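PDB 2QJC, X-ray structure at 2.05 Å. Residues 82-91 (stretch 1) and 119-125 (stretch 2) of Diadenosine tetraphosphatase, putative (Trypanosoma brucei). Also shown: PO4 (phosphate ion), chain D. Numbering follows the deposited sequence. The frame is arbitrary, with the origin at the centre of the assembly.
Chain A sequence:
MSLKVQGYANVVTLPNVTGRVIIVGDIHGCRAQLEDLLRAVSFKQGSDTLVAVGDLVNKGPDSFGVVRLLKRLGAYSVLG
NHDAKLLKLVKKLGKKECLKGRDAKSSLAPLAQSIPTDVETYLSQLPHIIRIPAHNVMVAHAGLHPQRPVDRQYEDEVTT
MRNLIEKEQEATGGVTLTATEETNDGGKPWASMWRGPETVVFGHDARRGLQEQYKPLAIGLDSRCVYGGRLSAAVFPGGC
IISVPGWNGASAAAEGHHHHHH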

# COMPACT_ATOMS: atom_id res chain seq x y z
N HIS A 82 -8.04 -4.86 2.74
CA HIS A 82 -9.25 -4.34 3.39
C HIS A 82 -10.11 -3.70 2.31
O HIS A 82 -11.34 -3.73 2.39
N ASP A 83 -9.46 -3.11 1.31
CA ASP A 83 -10.19 -2.51 0.21
C ASP A 83 -10.87 -3.65 -0.54
O ASP A 83 -12.05 -3.57 -0.89
N ALA A 84 -10.11 -4.72 -0.77
CA ALA A 84 -10.61 -5.89 -1.49
C ALA A 84 -11.79 -6.57 -0.81
O ALA A 84 -12.76 -6.93 -1.47
N LYS A 85 -11.70 -6.76 0.51
CA LYS A 85 -12.78 -7.41 1.25
C LYS A 85 -14.04 -6.56 1.25
O LYS A 85 -15.15 -7.09 1.24
N LEU A 86 -13.87 -5.24 1.28
CA LEU A 86 -15.02 -4.33 1.27
C LEU A 86 -15.76 -4.44 -0.06
O LEU A 86 -16.98 -4.53 -0.09
N LEU A 87 -15.01 -4.43 -1.16
CA LEU A 87 -15.62 -4.54 -2.49
C LEU A 87 -16.35 -5.87 -2.59
O LEU A 87 -17.44 -5.95 -3.15
N LYS A 88 -15.75 -6.90 -2.02
CA LYS A 88 -16.34 -8.23 -2.04
C LYS A 88 -17.68 -8.22 -1.29
O LYS A 88 -18.68 -8.71 -1.79
N LEU A 89 -17.68 -7.65 -0.08
CA LEU A 89 -18.89 -7.58 0.73
C LEU A 89 -19.98 -6.73 0.10
O LEU A 89 -21.17 -7.01 0.28
N VAL A 90 -19.58 -5.71 -0.64
CA VAL A 90 -20.52 -4.82 -1.31
C VAL A 90 -21.18 -5.52 -2.49
O VAL A 90 -22.41 -5.51 -2.61
N LYS A 91 -20.37 -6.12 -3.35
CA LYS A 91 -20.91 -6.80 -4.53
C LYS A 91 -21.95 -7.83 -4.11
O LYS A 91 -22.78 -8.26 -4.91
N VAL A 119 -16.95 6.59 -4.44
CA VAL A 119 -15.93 5.88 -3.66
C VAL A 119 -15.76 4.45 -4.19
O VAL A 119 -14.65 4.03 -4.51
N GLU A 120 -16.87 3.73 -4.29
CA GLU A 120 -16.84 2.35 -4.78
C GLU A 120 -16.20 2.26 -6.16
O GLU A 120 -15.51 1.27 -6.47
N THR A 121 -16.41 3.28 -6.98
CA THR A 121 -15.85 3.30 -8.33
C THR A 121 -14.34 3.47 -8.31
O THR A 121 -13.63 2.78 -9.04
N TYR A 122 -13.85 4.37 -7.46
CA TYR A 122 -12.42 4.62 -7.34
C TYR A 122 -11.68 3.36 -6.91
O TYR A 122 -10.64 3.01 -7.47
N LEU A 123 -12.23 2.67 -5.90
CA LEU A 123 -11.63 1.44 -5.38
C LEU A 123 -11.69 0.31 -6.40
O LEU A 123 -10.77 -0.51 -6.50
N SER A 124 -12.78 0.27 -7.15
CA SER A 124 -13.00 -0.77 -8.13
C SER A 124 -12.03 -0.72 -9.31
O SER A 124 -11.96 -1.66 -10.09
N GLN A 125 -11.28 0.37 -9.44
CA GLN A 125 -10.34 0.49 -10.56
C GLN A 125 -8.87 0.38 -10.15
O GLN A 125 -7.99 0.55 -10.99

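Two helices of one chain meet here at a steep angle, their N-to-C directions 123° apart and their axes no closer than 10.6 Å. The contact is small, burying 290 Å² over both sides, and no hydrogen bond crosses it. Its working rule is leucine against leucine, with backbone and aliphatic carbon filling what remains.

The apolar packing centres on Leu87 and Leu123, which contribute the largest covered areas. Leu123 points its CA-to-CB bond toward the first helix in an m,t rotamer. Leu87 leaves its backbone sideways, yet the same m,t combination brings its end nearer to the second helix. Leu87 CD2 lies 4.1 Å from Leu123 CB, while Leu87 CD1 reaches 3.8 Å from Leu123 O and 4.0 Å from Ser124 CA. Both methyls therefore lie against the backbone as well as the leucine side chain: Leu87 CD2 is also 4.1 Å from Glu120 O. The CA-to-CB bond of Ser124 points sideways. Leu86, pointing toward the partner in a t,p rotamer, adds a lighter touch: its CD2 sits 4.3 Å from Leu123 CD1. Successive residues of the first helix therefore both reach Leu123.

Where polar groups enter, they do so by contact with carbon. Asp83 points toward the second helix with chi1 in m, and its OD1 lies 4.2 Å from Leu123 CD2; this buried carboxylate finds its hydrogen bonds elsewhere in the structure, so it can border a leucine without needing a partner from it. Glu120 starts sideways and extends through t,t, its end coming nearer to the first helix. Along the way its CG lies 4.3 Å from Leu87 CD2, and farther out its OE1 comes within 3.2 Å of Val90 CG1. Val90, chi1 t, points toward the second helix but supplies only a methyl, so this close approach is a van der Waals contact.

The backbone bonds keep the helices in order: Leu87 N donates to Asp83 O at 3.1 Å, and Ser124 N to Glu120 O at 3.0 Å. Beyond them, Gln125 points away from the contact and folds back, its NE2 making a weak 3.0 Å hydrogen bond to Thr121 O.

The bound phosphate, probably from the crystallisation liquor, plays no part in the packing. His82, out of reach of the second helix with chi1 in m, holds it at the ring edge: NE2 of His82 donates to O3 of the phosphate at 2.9 Å, with a nearly straight 164° angle.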

# COMPACT_ATOMS: atom_id res chain seq x y z
CB HIS A 82 -8.89 -3.33 4.46
CG HIS A 82 -8.52 -3.95 5.77
ND1 HIS A 82 -9.45 -4.20 6.76
CD2 HIS A 82 -7.33 -4.39 6.25
CE1 HIS A 82 -8.84 -4.77 7.79
NE2 HIS A 82 -7.56 -4.89 7.51
CB ASP A 83 -9.25 -1.80 -0.77
CG ASP A 83 -8.44 -0.70 -0.11
OD1 ASP A 83 -9.01 0.07 0.69
OD2 ASP A 83 -7.23 -0.60 -0.43
CB ALA A 84 -9.47 -6.91 -1.70
CB LYS A 85 -12.37 -7.72 2.69
CG LYS A 85 -11.21 -8.72 2.82
CD LYS A 85 -10.93 -9.06 4.28
CE LYS A 85 -9.64 -9.85 4.42
NZ LYS A 85 -9.65 -11.09 3.59
CB LEU A 86 -14.59 -2.88 1.50
CG LEU A 86 -15.73 -1.85 1.54
CD1 LEU A 86 -16.66 -2.15 2.71
CD2 LEU A 86 -15.17 -0.44 1.66
CB LEU A 87 -14.57 -4.47 -3.60
CG LEU A 87 -13.94 -3.10 -3.90
CD1 LEU A 87 -12.95 -3.24 -5.04
CD2 LEU A 87 -15.03 -2.10 -4.26
CB LYS A 88 -15.39 -9.24 -1.40
CG LYS A 88 -15.77 -10.68 -1.65
CD LYS A 88 -14.92 -11.64 -0.84
CE LYS A 88 -15.22 -13.08 -1.21
NZ LYS A 88 -16.67 -13.41 -1.09
CB LEU A 89 -18.57 -7.01 2.11
CG LEU A 89 -18.11 -8.01 3.17
CD1 LEU A 89 -17.82 -7.28 4.48
CD2 LEU A 89 -19.20 -9.06 3.38
CB VAL A 90 -19.82 -3.54 -1.82
CG1 VAL A 90 -20.81 -2.68 -2.60
CG2 VAL A 90 -19.25 -2.75 -0.64
CB LYS A 91 -19.78 -7.45 -5.34
CG LYS A 91 -19.40 -8.84 -4.91
CD LYS A 91 -19.76 -9.84 -6.00
CE LYS A 91 -19.06 -9.49 -7.31
NZ LYS A 91 -19.44 -10.43 -8.40
CB VAL A 119 -16.32 5.82 -2.16
CG1 VAL A 119 -15.27 5.01 -1.39
CG2 VAL A 119 -16.43 7.23 -1.59
CB GLU A 120 -18.27 1.80 -4.83
CG GLU A 120 -18.39 0.41 -5.41
CD GLU A 120 -19.83 -0.05 -5.49
OE1 GLU A 120 -20.51 -0.07 -4.44
OE2 GLU A 120 -20.29 -0.38 -6.61
CB THR A 121 -16.48 4.43 -9.17
OG1 THR A 121 -17.86 4.13 -9.39
CG2 THR A 121 -15.78 4.57 -10.50
CB TYR A 122 -12.13 5.74 -6.33
CG TYR A 122 -10.66 6.05 -6.16
CD1 TYR A 122 -10.02 6.98 -6.99
CD2 TYR A 122 -9.90 5.40 -5.20
CE1 TYR A 122 -8.64 7.25 -6.85
CE2 TYR A 122 -8.52 5.65 -5.06
CZ TYR A 122 -7.90 6.57 -5.88
OH TYR A 122 -6.56 6.82 -5.73
CB LEU A 123 -12.37 0.98 -4.12
CG LEU A 123 -12.33 1.86 -2.87
CD1 LEU A 123 -13.04 1.15 -1.73
CD2 LEU A 123 -10.89 2.15 -2.48
CB SER A 124 -14.44 -0.68 -8.63
OG SER A 124 -14.76 -1.79 -9.45
CB GLN A 125 -10.58 1.82 -11.28
CG GLN A 125 -10.43 3.05 -10.40
CD GLN A 125 -10.99 4.30 -11.05
OE1 GLN A 125 -10.57 4.70 -12.14
NE2 GLN A 125 -11.96 4.93 -10.38
P PO4 D . -3.85 -5.21 8.49
O1 PO4 D . -3.41 -4.15 9.65
O2 PO4 D . -2.72 -6.32 8.41
O3 PO4 D . -5.21 -5.84 8.91
O4 PO4 D . -3.95 -4.46 7.14